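Local coordinates for dextranase (Pseudarthrobacter oxydans, PDB 6NZS), which hydrolyses internal alpha-1,6-glucosidic linkages of dextran, as an endo-acting member of glycoside hydrolase family 49, at residues R33-P47 against F90-T104. Residues are numbered along the deposited sequence; the frame is centred on the assembly and turned at random.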
loop_
_atom_site.group_PDB
_atom_site.type_symbol
_atom_site.label_atom_id
_atom_site.label_comp_id
_atom_site.label_asym_id
_atom_site.label_seq_id
_atom_site.Cartn_x
_atom_site.Cartn_y
_atom_site.Cartn_z
ATOM N N ARG A 33 -16.345 8.713 -10.868
ATOM C CA ARG A 33 -17.083 8.738 -9.616
ATOM C C ARG A 33 -17.480 7.311 -9.261
ATOM O O ARG A 33 -17.797 6.513 -10.143
ATOM C CB ARG A 33 -18.350 9.582 -9.782
ATOM C CG ARG A 33 -19.263 9.568 -8.564
ATOM C CD ARG A 33 -20.458 10.480 -8.748
ATOM N NE ARG A 33 -21.448 10.212 -7.717
ATOM C CZ ARG A 33 -22.646 10.780 -7.666
ATOM N NH1 ARG A 33 -23.000 11.657 -8.599
ATOM N NH2 ARG A 33 -23.491 10.450 -6.701
ATOM N N SER A 34 -17.486 6.988 -7.965
ATOM C CA SER A 34 -17.940 5.660 -7.552
ATOM C C SER A 34 -19.382 5.400 -7.975
ATOM O O SER A 34 -20.282 6.196 -7.694
ATOM C CB SER A 34 -17.840 5.499 -6.037
ATOM O OG SER A 34 -18.334 4.224 -5.624
ATOM N N SER A 35 -19.596 4.259 -8.635
ATOM C CA SER A 35 -20.940 3.811 -8.970
ATOM C C SER A 35 -21.661 3.179 -7.792
ATOM O O SER A 35 -22.869 2.935 -7.879
ATOM C CB SER A 35 -20.870 2.753 -10.070
ATOM O OG SER A 35 -20.277 3.294 -11.233
ATOM N N PHE A 36 -20.966 2.928 -6.687
ATOM C CA PHE A 36 -21.480 2.025 -5.674
ATOM C C PHE A 36 -21.751 2.659 -4.324
ATOM O O PHE A 36 -22.564 2.110 -3.574
ATOM C CB PHE A 36 -20.532 0.826 -5.517
ATOM C CG PHE A 36 -20.251 0.154 -6.817
ATOM C CD1 PHE A 36 -21.214 -0.650 -7.394
ATOM C CD2 PHE A 36 -19.066 0.368 -7.498
ATOM C CE1 PHE A 36 -20.998 -1.256 -8.614
ATOM C CE2 PHE A 36 -18.847 -0.245 -8.723
ATOM C CZ PHE A 36 -19.812 -1.049 -9.275
ATOM N N TYR A 37 -21.126 3.792 -3.998
ATOM C CA TYR A 37 -21.267 4.409 -2.682
ATOM C C TYR A 37 -21.420 5.913 -2.809
ATOM O O TYR A 37 -20.801 6.537 -3.674
ATOM C CB TYR A 37 -20.028 4.127 -1.805
ATOM C CG TYR A 37 -19.767 2.654 -1.707
ATOM C CD1 TYR A 37 -20.505 1.871 -0.835
ATOM C CD2 TYR A 37 -18.838 2.029 -2.532
ATOM C CE1 TYR A 37 -20.314 0.513 -0.757
ATOM C CE2 TYR A 37 -18.638 0.653 -2.467
ATOM C CZ TYR A 37 -19.387 -0.094 -1.575
ATOM O OH TYR A 37 -19.231 -1.455 -1.481
ATOM N N ASP A 38 -22.241 6.484 -1.929
ATOM C CA ASP A 38 -22.304 7.923 -1.719
ATOM C C ASP A 38 -21.970 8.212 -0.266
ATOM O O ASP A 38 -22.349 7.448 0.625
ATOM C CB ASP A 38 -23.701 8.476 -2.024
ATOM C CG ASP A 38 -24.024 8.451 -3.504
ATOM O OD1 ASP A 38 -23.165 8.862 -4.303
ATOM O OD2 ASP A 38 -25.149 8.028 -3.865
ATOM N N LEU A 39 -21.268 9.318 -0.026
ATOM C CA LEU A 39 -20.822 9.666 1.318
ATOM C C LEU A 39 -21.157 11.119 1.640
ATOM O O LEU A 39 -20.971 12.010 0.806
ATOM C CB LEU A 39 -19.312 9.436 1.436
ATOM C CG LEU A 39 -18.691 9.522 2.826
ATOM C CD1 LEU A 39 -17.556 8.513 2.961
ATOM C CD2 LEU A 39 -18.154 10.904 3.064
ATOM N N GLN A 40 -21.655 11.352 2.860
ATOM C CA GLN A 40 -21.840 12.692 3.406
ATOM C C GLN A 40 -21.261 12.725 4.813
ATOM O O GLN A 40 -21.178 11.694 5.485
ATOM C CB GLN A 40 -23.318 13.094 3.453
ATOM C CG GLN A 40 -23.942 13.341 2.092
ATOM C CD GLN A 40 -25.417 13.677 2.187
ATOM O OE1 GLN A 40 -26.031 13.514 3.241
ATOM N NE2 GLN A 40 -25.991 14.154 1.086
ATOM N N VAL A 41 -20.837 13.917 5.247
ATOM C CA VAL A 41 -20.157 14.096 6.528
ATOM C C VAL A 41 -20.760 15.288 7.254
ATOM O O VAL A 41 -20.962 16.352 6.658
ATOM C CB VAL A 41 -18.639 14.338 6.355
ATOM C CG1 VAL A 41 -17.916 14.233 7.700
ATOM C CG2 VAL A 41 -18.029 13.399 5.350
ATOM N N ALA A 42 -20.989 15.126 8.553
ATOM C CA ALA A 42 -21.465 16.210 9.401
ATOM C C ALA A 42 -20.648 16.231 10.678
ATOM O O ALA A 42 -20.253 15.185 11.190
ATOM C CB ALA A 42 -22.926 15.987 9.780
ATOM N N GLN A 43 -20.404 17.431 11.206
ATOM C CA GLN A 43 -19.835 17.526 12.544
ATOM C C GLN A 43 -20.773 16.835 13.520
ATOM O O GLN A 43 -21.996 16.924 13.393
ATOM C CB GLN A 43 -19.667 18.996 12.928
ATOM C CG GLN A 43 -18.690 19.236 14.059
ATOM C CD GLN A 43 -18.328 20.700 14.208
ATOM O OE1 GLN A 43 -17.439 21.204 13.516
ATOM N NE2 GLN A 43 -19.006 21.389 15.118
ATOM N N GLU A 44 -20.199 16.120 14.492
ATOM C CA GLU A 44 -21.029 15.219 15.289
ATOM C C GLU A 44 -22.103 15.964 16.076
ATOM O O GLU A 44 -23.177 15.406 16.335
ATOM C CB GLU A 44 -20.175 14.343 16.204
ATOM C CG GLU A 44 -19.416 15.115 17.249
ATOM C CD GLU A 44 -20.180 15.328 18.537
ATOM O OE1 GLU A 44 -19.618 15.976 19.442
ATOM O OE2 GLU A 44 -21.337 14.841 18.638
ATOM N N ASN A 45 -21.849 17.210 16.470
ATOM C CA ASN A 45 -22.843 18.011 17.177
ATOM C C ASN A 45 -23.702 18.859 16.248
ATOM O O ASN A 45 -24.452 19.719 16.726
ATOM C CB ASN A 45 -22.180 18.882 18.254
ATOM C CG ASN A 45 -21.249 19.939 17.678
ATOM O OD1 ASN A 45 -20.915 19.925 16.492
ATOM N ND2 ASN A 45 -20.813 20.861 18.530
ATOM N N GLN A 46 -23.600 18.647 14.937
ATOM C CA GLN A 46 -24.460 19.296 13.946
ATOM C C GLN A 46 -24.942 18.238 12.963
ATOM O O GLN A 46 -24.735 18.363 11.754
ATOM C CB GLN A 46 -23.705 20.397 13.197
ATOM C CG GLN A 46 -22.919 21.368 14.060
ATOM C CD GLN A 46 -21.997 22.259 13.241
ATOM O OE1 GLN A 46 -21.744 22.001 12.060
ATOM N NE2 GLN A 46 -21.495 23.320 13.864
ATOM N N PRO A 47 -25.592 17.175 13.450
ATOM C CA PRO A 47 -25.879 16.033 12.563
ATOM C C PRO A 47 -26.830 16.365 11.429
ATOM O O PRO A 47 -26.906 15.594 10.460
ATOM C CB PRO A 47 -26.476 14.973 13.503
ATOM C CG PRO A 47 -26.474 15.586 14.891
ATOM C CD PRO A 47 -26.301 17.063 14.734
ATOM N N PHE A 90 -11.736 13.466 3.047
ATOM C CA PHE A 90 -12.180 14.765 3.524
ATOM C C PHE A 90 -11.233 15.184 4.631
ATOM O O PHE A 90 -10.493 14.362 5.173
ATOM C CB PHE A 90 -13.651 14.757 3.987
ATOM C CG PHE A 90 -13.949 13.775 5.099
ATOM C CD1 PHE A 90 -13.753 14.128 6.431
ATOM C CD2 PHE A 90 -14.454 12.515 4.812
ATOM C CE1 PHE A 90 -14.036 13.228 7.456
ATOM C CE2 PHE A 90 -14.744 11.617 5.826
ATOM C CZ PHE A 90 -14.537 11.966 7.148
ATOM N N GLU A 91 -11.236 16.478 4.943
ATOM C CA GLU A 91 -10.495 16.997 6.085
ATOM C C GLU A 91 -11.448 17.238 7.241
ATOM O O GLU A 91 -12.566 17.729 7.045
ATOM C CB GLU A 91 -9.804 18.320 5.759
ATOM C CG GLU A 91 -8.796 18.242 4.642
ATOM C CD GLU A 91 -8.039 19.549 4.491
ATOM O OE1 GLU A 91 -8.368 20.320 3.571
ATOM O OE2 GLU A 91 -7.135 19.807 5.312
ATOM N N TYR A 92 -10.996 16.917 8.452
ATOM C CA TYR A 92 -11.823 17.155 9.625
ATOM C C TYR A 92 -10.939 17.542 10.805
ATOM O O TYR A 92 -9.753 17.200 10.857
ATOM C CB TYR A 92 -12.776 15.984 9.933
ATOM C CG TYR A 92 -12.144 14.789 10.621
ATOM C CD1 TYR A 92 -10.926 14.267 10.197
ATOM C CD2 TYR A 92 -12.792 14.152 11.672
ATOM C CE1 TYR A 92 -10.351 13.164 10.828
ATOM C CE2 TYR A 92 -12.227 13.040 12.304
ATOM C CZ TYR A 92 -11.006 12.556 11.876
ATOM O OH TYR A 92 -10.436 11.484 12.510
ATOM N N ALA A 93 -11.522 18.300 11.739
ATOM C CA ALA A 93 -10.811 18.689 12.949
ATOM C C ALA A 93 -11.568 18.329 14.218
ATOM O O ALA A 93 -11.065 18.595 15.316
ATOM C CB ALA A 93 -10.477 20.192 12.921
ATOM N N LYS A 94 -12.742 17.722 14.101
ATOM C CA LYS A 94 -13.616 17.438 15.229
ATOM C C LYS A 94 -14.420 16.208 14.845
ATOM O O LYS A 94 -14.630 15.955 13.655
ATOM C CB LYS A 94 -14.534 18.650 15.460
ATOM C CG LYS A 94 -15.485 18.590 16.640
ATOM C CD LYS A 94 -16.066 19.999 16.898
ATOM C CE LYS A 94 -17.224 19.979 17.881
ATOM N NZ LYS A 94 -16.832 19.569 19.248
ATOM N N ASP A 95 -14.850 15.441 15.851
ATOM C CA ASP A 95 -15.606 14.210 15.606
ATOM C C ASP A 95 -16.716 14.458 14.594
ATOM O O ASP A 95 -17.401 15.486 14.640
ATOM C CB ASP A 95 -16.270 13.730 16.902
ATOM C CG ASP A 95 -15.287 13.215 17.936
ATOM O OD1 ASP A 95 -14.073 13.430 17.807
ATOM O OD2 ASP A 95 -15.758 12.595 18.915
ATOM N N VAL A 96 -16.914 13.492 13.688
ATOM C CA VAL A 96 -17.920 13.603 12.638
ATOM C C VAL A 96 -18.796 12.360 12.616
ATOM O O VAL A 96 -18.402 11.278 13.055
ATOM C CB VAL A 96 -17.318 13.820 11.233
ATOM C CG1 VAL A 96 -16.644 15.189 11.126
ATOM C CG2 VAL A 96 -16.354 12.685 10.885
ATOM N N TRP A 97 -19.999 12.536 12.082
ATOM C CA TRP A 97 -20.834 11.424 11.643
ATOM C C TRP A 97 -20.739 11.333 10.126
ATOM O O TRP A 97 -20.971 12.322 9.426
ATOM C CB TRP A 97 -22.300 11.672 12.009
ATOM C CG TRP A 97 -22.698 11.322 13.423
ATOM C CD1 TRP A 97 -23.071 12.195 14.405
ATOM C CD2 TRP A 97 -22.799 10.006 13.995
ATOM N NE1 TRP A 97 -23.386 11.506 15.555
ATOM C CE2 TRP A 97 -23.229 10.163 15.330
ATOM C CE3 TRP A 97 -22.566 8.714 13.511
ATOM C CZ2 TRP A 97 -23.427 9.075 16.186
ATOM C CZ3 TRP A 97 -22.772 7.633 14.364
ATOM C CH2 TRP A 97 -23.195 7.823 15.684
ATOM N N VAL A 98 -20.385 10.154 9.619
ATOM C CA VAL A 98 -20.268 9.913 8.182
ATOM C C VAL A 98 -21.407 8.997 7.763
ATOM O O VAL A 98 -21.528 7.887 8.288
ATOM C CB VAL A 98 -18.914 9.281 7.833
ATOM C CG1 VAL A 98 -18.820 9.065 6.349
ATOM C CG2 VAL A 98 -17.777 10.175 8.312
ATOM N N ASP A 99 -22.242 9.454 6.826
ATOM C CA ASP A 99 -23.287 8.614 6.242
ATOM C C ASP A 99 -22.722 7.948 4.997
ATOM O O ASP A 99 -22.214 8.637 4.104
ATOM C CB ASP A 99 -24.497 9.454 5.817
ATOM C CG ASP A 99 -25.177 10.140 6.978
ATOM O OD1 ASP A 99 -25.556 9.448 7.938
ATOM O OD2 ASP A 99 -25.341 11.374 6.918
ATOM N N VAL A 100 -22.821 6.624 4.927
ATOM C CA VAL A 100 -22.403 5.880 3.740
ATOM C C VAL A 100 -23.620 5.149 3.209
ATOM O O VAL A 100 -24.256 4.379 3.941
ATOM C CB VAL A 100 -21.265 4.888 4.024
ATOM C CG1 VAL A 100 -20.754 4.322 2.702
ATOM C CG2 VAL A 100 -20.137 5.570 4.775
ATOM N N SER A 101 -23.945 5.388 1.941
ATOM C CA SER A 101 -25.105 4.798 1.291
ATOM C C SER A 101 -24.645 3.902 0.151
ATOM O O SER A 101 -23.778 4.288 -0.644
ATOM C CB SER A 101 -26.021 5.887 0.736
ATOM O OG SER A 101 -26.559 6.665 1.791
ATOM N N LEU A 102 -25.232 2.712 0.078
ATOM C CA LEU A 102 -24.979 1.776 -1.006
ATOM C C LEU A 102 -25.943 2.102 -2.142
ATOM O O LEU A 102 -27.154 2.222 -1.917
ATOM C CB LEU A 102 -25.207 0.356 -0.485
ATOM C CG LEU A 102 -24.923 -0.836 -1.398
ATOM C CD1 LEU A 102 -23.490 -0.821 -1.928
ATOM C CD2 LEU A 102 -25.202 -2.136 -0.657
ATOM N N ARG A 103 -25.407 2.253 -3.358
ATOM C CA ARG A 103 -26.150 2.746 -4.516
ATOM C C ARG A 103 -26.752 1.641 -5.373
ATOM O O ARG A 103 -27.456 1.950 -6.341
ATOM C CB ARG A 103 -25.230 3.579 -5.422
ATOM C CG ARG A 103 -24.786 4.909 -4.844
ATOM C CD ARG A 103 -23.953 5.714 -5.849
ATOM N NE ARG A 103 -24.631 5.941 -7.133
ATOM C CZ ARG A 103 -25.464 6.951 -7.382
ATOM N NH1 ARG A 103 -25.750 7.837 -6.438
ATOM N NH2 ARG A 103 -26.028 7.070 -8.576
ATOM N N THR A 104 -26.482 0.376 -5.066
ATOM C CA THR A 104 -26.752 -0.722 -5.993
ATOM C C THR A 104 -28.202 -1.184 -5.995
ATOM O O THR A 104 -28.581 -1.951 -6.887
ATOM C CB THR A 104 -25.905 -1.923 -5.591
ATOM O OG1 THR A 104 -26.230 -2.260 -4.237
ATOM C CG2 THR A 104 -24.415 -1.604 -5.696
HETATM O O HOH W 1 -24.895 4.385 -9.767
HETATM O O HOH W 2 -24.804 8.747 2.281
HETATM O O HOH W 3 -19.251 18.629 20.139
HETATM O O HOH W 4 -24.929 13.509 17.348
#
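Arg103 bends back at its third side-chain torsion (chi3 56°), and Asp38 has CG set anti to its carbonyl carbon (chi1 -70°), which together bring guanidinium and carboxylate into a salt bridge. NH1 of Arg103 reaches OD2 of Asp38 at 2.6 Å, on the syn lone pair and in the guanidinium plane, although the two flat groups are turned 78° apart. The other oxygen, OD1, takes NH2 of the extended Arg33 at 2.9 Å, so one carboxylate bridges two arginines whose NH2 (Arg33) and NH1 (Arg103) are only 3.5 Å apart. With an alanine in place of Asp38, the two guanidinium groups would probably be left close together with no anion to hold them. Water 1 links Arg103 NE to Ser35 O.

From here strands 37-43 and 96-102 run antiparallel, neighbours in the N-terminal Ig-like domain; Asp38–Ser101, Gln40–Asp99 and Ala42–Trp97 are the hydrogen-bonded pairs. Tyr37, Leu39, Val41, Val98, Val100 and Leu102 share the inward face, which strand 176-192 helps to cover. There CG2 of Val41 sits over one face of the Phe90 ring, 3.9 Å from its centroid, a CH-pi contact, while its CG1 turns to CB of Val96 at 3.6 Å. CG of Leu39 packs on CG1 of Val98.

On the other face, OD1 of Asp99 forms a salt bridge with NZ of Lys134. Where strand 37-43 ends and 96-102 begins, Glu44 N bonds to Asp95 O at 2.9 Å, water 4 joins Glu44 O to Trp97 NE1, and water 3 bridges Glu44 OE1 and Lys94 NZ.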